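Local coordinates for CLIP-associating protein 2 (Mus musculus, PDB 3WOZ) that contributes to microtubule dynamics through its TOG domains, which probably bind tubulin, one of them (TOG3) being the HEAT-repeat module described here, at residues Lys107-Lys110 with Ala111-Thr115; Leu202-Pro205 with Glu206-Leu210. All coordinates share one frame; numbering follows the deposited sequence.

Interaction 1: residues Lys107-Lys110 with Ala111-Thr115; sequences KVQK and ALDIT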
loop_
_atom_site.group_PDB
_atom_site.type_symbol
_atom_site.label_atom_id
_atom_site.label_comp_id
_atom_site.label_asym_id
_atom_site.label_seq_id
_atom_site.Cartn_x
_atom_site.Cartn_y
_atom_site.Cartn_z
ATOM N N LYS A 107 -4.137 8.522 9.884
ATOM C CA LYS A 107 -4.024 9.223 8.607
ATOM C C LYS A 107 -3.420 8.337 7.510
ATOM O O LYS A 107 -3.780 8.465 6.346
ATOM C CB LYS A 107 -3.197 10.500 8.770
ATOM C CG LYS A 107 -3.841 11.576 9.655
ATOM C CD LYS A 107 -2.819 12.665 9.989
ATOM C CE LYS A 107 -3.476 13.959 10.478
ATOM N NZ LYS A 107 -4.238 13.792 11.750
ATOM N N VAL A 108 -2.492 7.462 7.894
ATOM C CA VAL A 108 -1.897 6.491 6.978
ATOM C C VAL A 108 -2.955 5.460 6.604
ATOM O O VAL A 108 -3.140 5.154 5.425
ATOM C CB VAL A 108 -0.666 5.774 7.592
ATOM C CG1 VAL A 108 -0.066 4.785 6.593
ATOM C CG2 VAL A 108 0.385 6.776 8.031
ATOM N N GLN A 109 -3.659 4.944 7.611
ATOM C CA GLN A 109 -4.740 3.986 7.373
ATOM C C GLN A 109 -5.799 4.559 6.430
ATOM O O GLN A 109 -6.254 3.876 5.510
ATOM C CB GLN A 109 -5.375 3.516 8.687
ATOM C CG GLN A 109 -6.347 2.343 8.522
ATOM C CD GLN A 109 -5.683 1.130 7.881
ATOM O OE1 GLN A 109 -4.854 0.464 8.500
ATOM N NE2 GLN A 109 -6.037 0.847 6.633
ATOM N N LYS A 110 -6.160 5.822 6.652
ATOM C CA LYS A 110 -7.132 6.514 5.816
ATOM C C LYS A 110 -6.648 6.603 4.368
ATOM O O LYS A 110 -7.401 6.299 3.442
ATOM C CB LYS A 110 -7.432 7.911 6.377
ATOM C CG LYS A 110 -8.290 8.803 5.473
ATOM C CD LYS A 110 -9.710 8.270 5.336
ATOM C CE LYS A 110 -10.604 9.249 4.593
ATOM N NZ LYS A 110 -11.895 8.596 4.224
ATOM N N ALA A 111 -5.398 7.024 4.187
ATOM C CA ALA A 111 -4.781 7.075 2.862
ATOM C C ALA A 111 -4.758 5.699 2.185
ATOM O O ALA A 111 -5.012 5.593 0.983
ATOM C CB ALA A 111 -3.383 7.658 2.947
ATOM N N LEU A 112 -4.457 4.656 2.958
ATOM C CA LEU A 112 -4.497 3.282 2.458
ATOM C C LEU A 112 -5.901 2.877 2.019
ATOM O O LEU A 112 -6.059 2.231 0.983
ATOM C CB LEU A 112 -3.992 2.287 3.512
ATOM C CG LEU A 112 -2.490 2.133 3.749
ATOM C CD1 LEU A 112 -2.252 1.332 5.026
ATOM C CD2 LEU A 112 -1.795 1.467 2.548
ATOM N N ASP A 113 -6.909 3.251 2.813
ATOM C CA ASP A 113 -8.298 2.907 2.510
ATOM C C ASP A 113 -8.753 3.584 1.218
ATOM O O ASP A 113 -9.416 2.963 0.385
ATOM C CB ASP A 113 -9.234 3.302 3.664
ATOM C CG ASP A 113 -9.017 2.473 4.922
ATOM O OD1 ASP A 113 -8.361 1.405 4.880
ATOM O OD2 ASP A 113 -9.523 2.893 5.976
ATOM N N ILE A 114 -8.389 4.856 1.066
ATOM C CA ILE A 114 -8.675 5.623 -0.146
ATOM C C ILE A 114 -8.005 4.962 -1.356
ATOM O O ILE A 114 -8.655 4.718 -2.368
ATOM C CB ILE A 114 -8.216 7.107 -0.002
ATOM C CG1 ILE A 114 -8.949 7.801 1.155
ATOM C CG2 ILE A 114 -8.399 7.883 -1.307
ATOM C CD1 ILE A 114 -10.452 7.818 1.042
ATOM N N THR A 115 -6.713 4.664 -1.231
ATOM C CA THR A 115 -5.960 3.952 -2.270
ATOM C C THR A 115 -6.675 2.674 -2.687
ATOM O O THR A 115 -6.896 2.444 -3.870
ATOM C CB THR A 115 -4.533 3.596 -1.792
ATOM O OG1 THR A 115 -3.859 4.791 -1.396
ATOM C CG2 THR A 115 -3.724 2.910 -2.907
#
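Gln109 reaches Asp113 because CG stands anti to its backbone N (chi1 -170°) and the chain then bends at chi2, which turns the amide along the helix, while the carboxylate of Asp113, with CG beside its own backbone N (chi1 -68°), leans back by one turn. The pair is an i to i+4 contact in the middle of helix 102-118 of the HEAT-repeat TOG domain. NE2 of Gln109 donates to OD1 of Asp113 over 3.0 Å in a moderately bent bond, coming from above the carboxylate plane, and the planes of the two flat groups are 32° apart. The same OD1 also takes part in a salt bridge with Arg116, so an amide and a guanidinium share one carboxylate oxygen and probably restrain its rotation. An alanine here would remove both acceptors, and is likely to leave the Gln109 amide freer to rotate and Arg116 without this partner.

One residue further on, Lys110 follows a similar course, bent at chi2, and its terminal part passes obliquely over Ile114; NZ comes within 3.6 Å of CD1 of Ile114, and CE packs against the same methyl. On the buried face, Val108 CG1 makes a loose apolar approach to Leu112 CD1 at 4.4 Å. Helices 60-77, 85-96 and 141-155 cover that face, Leu67 touching Val108, and Leu92 and Tyr150 both touching Leu112 and Thr115. Regular backbone bonds run beneath, among them Leu112 N to Val108 O at 2.8 Å. The buried hydroxyl of Thr115 is satisfied within the helix: OG1 donates to Ala111 O at 2.8 Å, and Thr115 N reaches that oxygen from the opposite face of the carbonyl plane.

Interaction 2: residues Leu202-Pro205 with Glu206-Leu210; sequences LNTP and EFTML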
loop_
_atom_site.group_PDB
_atom_site.type_symbol
_atom_site.label_atom_id
_atom_site.label_comp_id
_atom_site.label_asym_id
_atom_site.label_seq_id
_atom_site.Cartn_x
_atom_site.Cartn_y
_atom_site.Cartn_z
ATOM N N LEU A 202 -11.462 -16.911 -1.985
ATOM C CA LEU A 202 -11.640 -16.074 -3.169
ATOM C C LEU A 202 -11.634 -16.904 -4.451
ATOM O O LEU A 202 -12.538 -16.786 -5.280
ATOM C CB LEU A 202 -10.561 -14.985 -3.241
ATOM C CG LEU A 202 -10.506 -14.149 -4.523
ATOM C CD1 LEU A 202 -11.685 -13.186 -4.612
ATOM C CD2 LEU A 202 -9.196 -13.397 -4.615
ATOM N N ASN A 203 -10.607 -17.736 -4.605
ATOM C CA ASN A 203 -10.466 -18.587 -5.779
ATOM C C ASN A 203 -9.902 -19.949 -5.382
ATOM O O ASN A 203 -8.695 -20.187 -5.471
ATOM C CB ASN A 203 -9.578 -17.908 -6.828
ATOM C CG ASN A 203 -9.699 -18.543 -8.202
ATOM O OD1 ASN A 203 -9.968 -19.738 -8.334
ATOM N ND2 ASN A 203 -9.486 -17.743 -9.237
ATOM N N THR A 204 -10.793 -20.831 -4.934
ATOM C CA THR A 204 -10.417 -22.163 -4.457
ATOM C C THR A 204 -9.590 -22.966 -5.481
ATOM O O THR A 204 -8.454 -23.335 -5.178
ATOM C CB THR A 204 -11.652 -22.963 -3.958
ATOM O OG1 THR A 204 -12.363 -22.191 -2.980
ATOM C CG2 THR A 204 -11.232 -24.291 -3.340
ATOM N N PRO A 205 -10.140 -23.217 -6.693
ATOM C CA PRO A 205 -9.401 -24.036 -7.663
ATOM C C PRO A 205 -8.001 -23.509 -7.981
ATOM O O PRO A 205 -7.043 -24.284 -7.978
ATOM C CB PRO A 205 -10.294 -23.994 -8.909
ATOM C CG PRO A 205 -11.657 -23.787 -8.374
ATOM C CD PRO A 205 -11.467 -22.841 -7.219
ATOM N N GLU A 206 -7.881 -22.204 -8.222
ATOM C CA GLU A 206 -6.588 -21.595 -8.536
ATOM C C GLU A 206 -5.625 -21.631 -7.347
ATOM O O GLU A 206 -4.408 -21.676 -7.534
ATOM C CB GLU A 206 -6.772 -20.161 -9.043
ATOM C CG GLU A 206 -5.555 -19.562 -9.744
ATOM C CD GLU A 206 -5.380 -20.024 -11.191
ATOM O OE1 GLU A 206 -4.369 -19.635 -11.811
ATOM O OE2 GLU A 206 -6.242 -20.763 -11.715
ATOM N N PHE A 207 -6.173 -21.614 -6.132
ATOM C CA PHE A 207 -5.359 -21.727 -4.922
ATOM C C PHE A 207 -4.926 -23.168 -4.667
ATOM O O PHE A 207 -3.842 -23.407 -4.134
ATOM C CB PHE A 207 -6.093 -21.179 -3.695
ATOM C CG PHE A 207 -5.197 -20.960 -2.507
ATOM C CD1 PHE A 207 -5.025 -21.957 -1.551
ATOM C CD2 PHE A 207 -4.514 -19.759 -2.349
ATOM C CE1 PHE A 207 -4.191 -21.758 -0.459
ATOM C CE2 PHE A 207 -3.676 -19.554 -1.259
ATOM C CZ PHE A 207 -3.516 -20.556 -0.312
ATOM N N THR A 208 -5.783 -24.120 -5.034
ATOM C CA THR A 208 -5.461 -25.543 -4.927
ATOM C C THR A 208 -4.302 -25.888 -5.867
ATOM O O THR A 208 -3.399 -26.645 -5.503
ATOM C CB THR A 208 -6.692 -26.429 -5.228
ATOM O OG1 THR A 208 -7.838 -25.906 -4.545
ATOM C CG2 THR A 208 -6.458 -27.870 -4.772
HETATM N N MSE A 209 -4.333 -25.302 -7.064
HETATM C CA MSE A 209 -3.283 -25.457 -8.067
HETATM C C MSE A 209 -1.966 -24.863 -7.556
HETATM O O MSE A 209 -0.895 -25.447 -7.745
HETATM C CB MSE A 209 -3.709 -24.765 -9.363
HETATM C CG MSE A 209 -3.461 -25.564 -10.633
HETATM SE SE MSE A 209 -4.328 -24.741 -12.185
HETATM C CE MSE A 209 -3.058 -23.296 -12.508
ATOM N N LEU A 210 -2.070 -23.699 -6.910
ATOM C CA LEU A 210 -0.943 -23.009 -6.273
ATOM C C LEU A 210 -0.251 -23.913 -5.245
ATOM O O LEU A 210 0.961 -24.113 -5.306
ATOM C CB LEU A 210 -1.445 -21.716 -5.605
ATOM C CG LEU A 210 -0.583 -20.555 -5.069
ATOM C CD1 LEU A 210 0.551 -20.998 -4.141
ATOM C CD2 LEU A 210 -0.043 -19.667 -6.181
#
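Asn203 closes the start of helix 204-212 as its N-cap. Its CG lies anti to the backbone N (chi1 -164°), which swings the amide forward so that OD1 accepts from Glu206 N over 3.2 Å. The N-H points fairly straight at the oxygen, at 158°, yet the donor stands well above the amide carbonyl plane. The amide also rests against the Glu206 side chain, whose CB is 3.4 Å from CG of Asn203. On its other branch, ND2 donates to Pro160 O, so both ends of this buried amide are used, which should hold its rotation.

Glu206 also has CG anti to its backbone N, and a bend at chi2 carries the carboxylate away from the cap; there OE1 accepts from Asn165 N, while OE2 makes a long, weak ion pair with Arg161. Thr204 and Thr208 lie side by side and point the same way. In both, OG1 sits beside the residue's own backbone N, a position from which it can reach the carbonyl one turn back. Thr208 OG1 thus donates to Thr204 O at 2.7 Å from above the carbonyl plane, whereas Thr208 N approaches almost in line with the C=O bond at 2.8 Å, and two donors grip one oxygen. Thr204 OG1, in turn, bonds to Phe200 O in the preceding helix. The Asn203 carbonyl accepts from Phe207 N at 3.0 Å.

Asn203 is also the first residue to leave helical geometry after helix 186-202, so this single residue both ends one helix and caps the next. The Phe207 ring turns back onto Leu196 and Leu199 of helix 186-202 and onto Phe163, while Leu210 packs against Arg170 and Val173 of helix 167-179.

Both interactions are local, spanning about one helical turn, but they occupy different places in the solenoid. Interaction 1 lies mid-helix, its centre about 9 Å from the centre of the chain, with a buried apolar face against three other helices and a polar face carrying the amide-carboxylate pair. Interaction 2 lies at a helix start, its centre about 24 Å from that of the chain, where a capping amide and a threonine hydroxyl serve backbone groups, and Asn203 and Glu206 tie the turn to loop residues Pro160 and Asn165. Each includes a threonine hydroxyl bonded to a carbonyl one turn back, buried in 107-115 and exposed in 202-210. They share no helix, and their nearest atoms are about 16 Å apart.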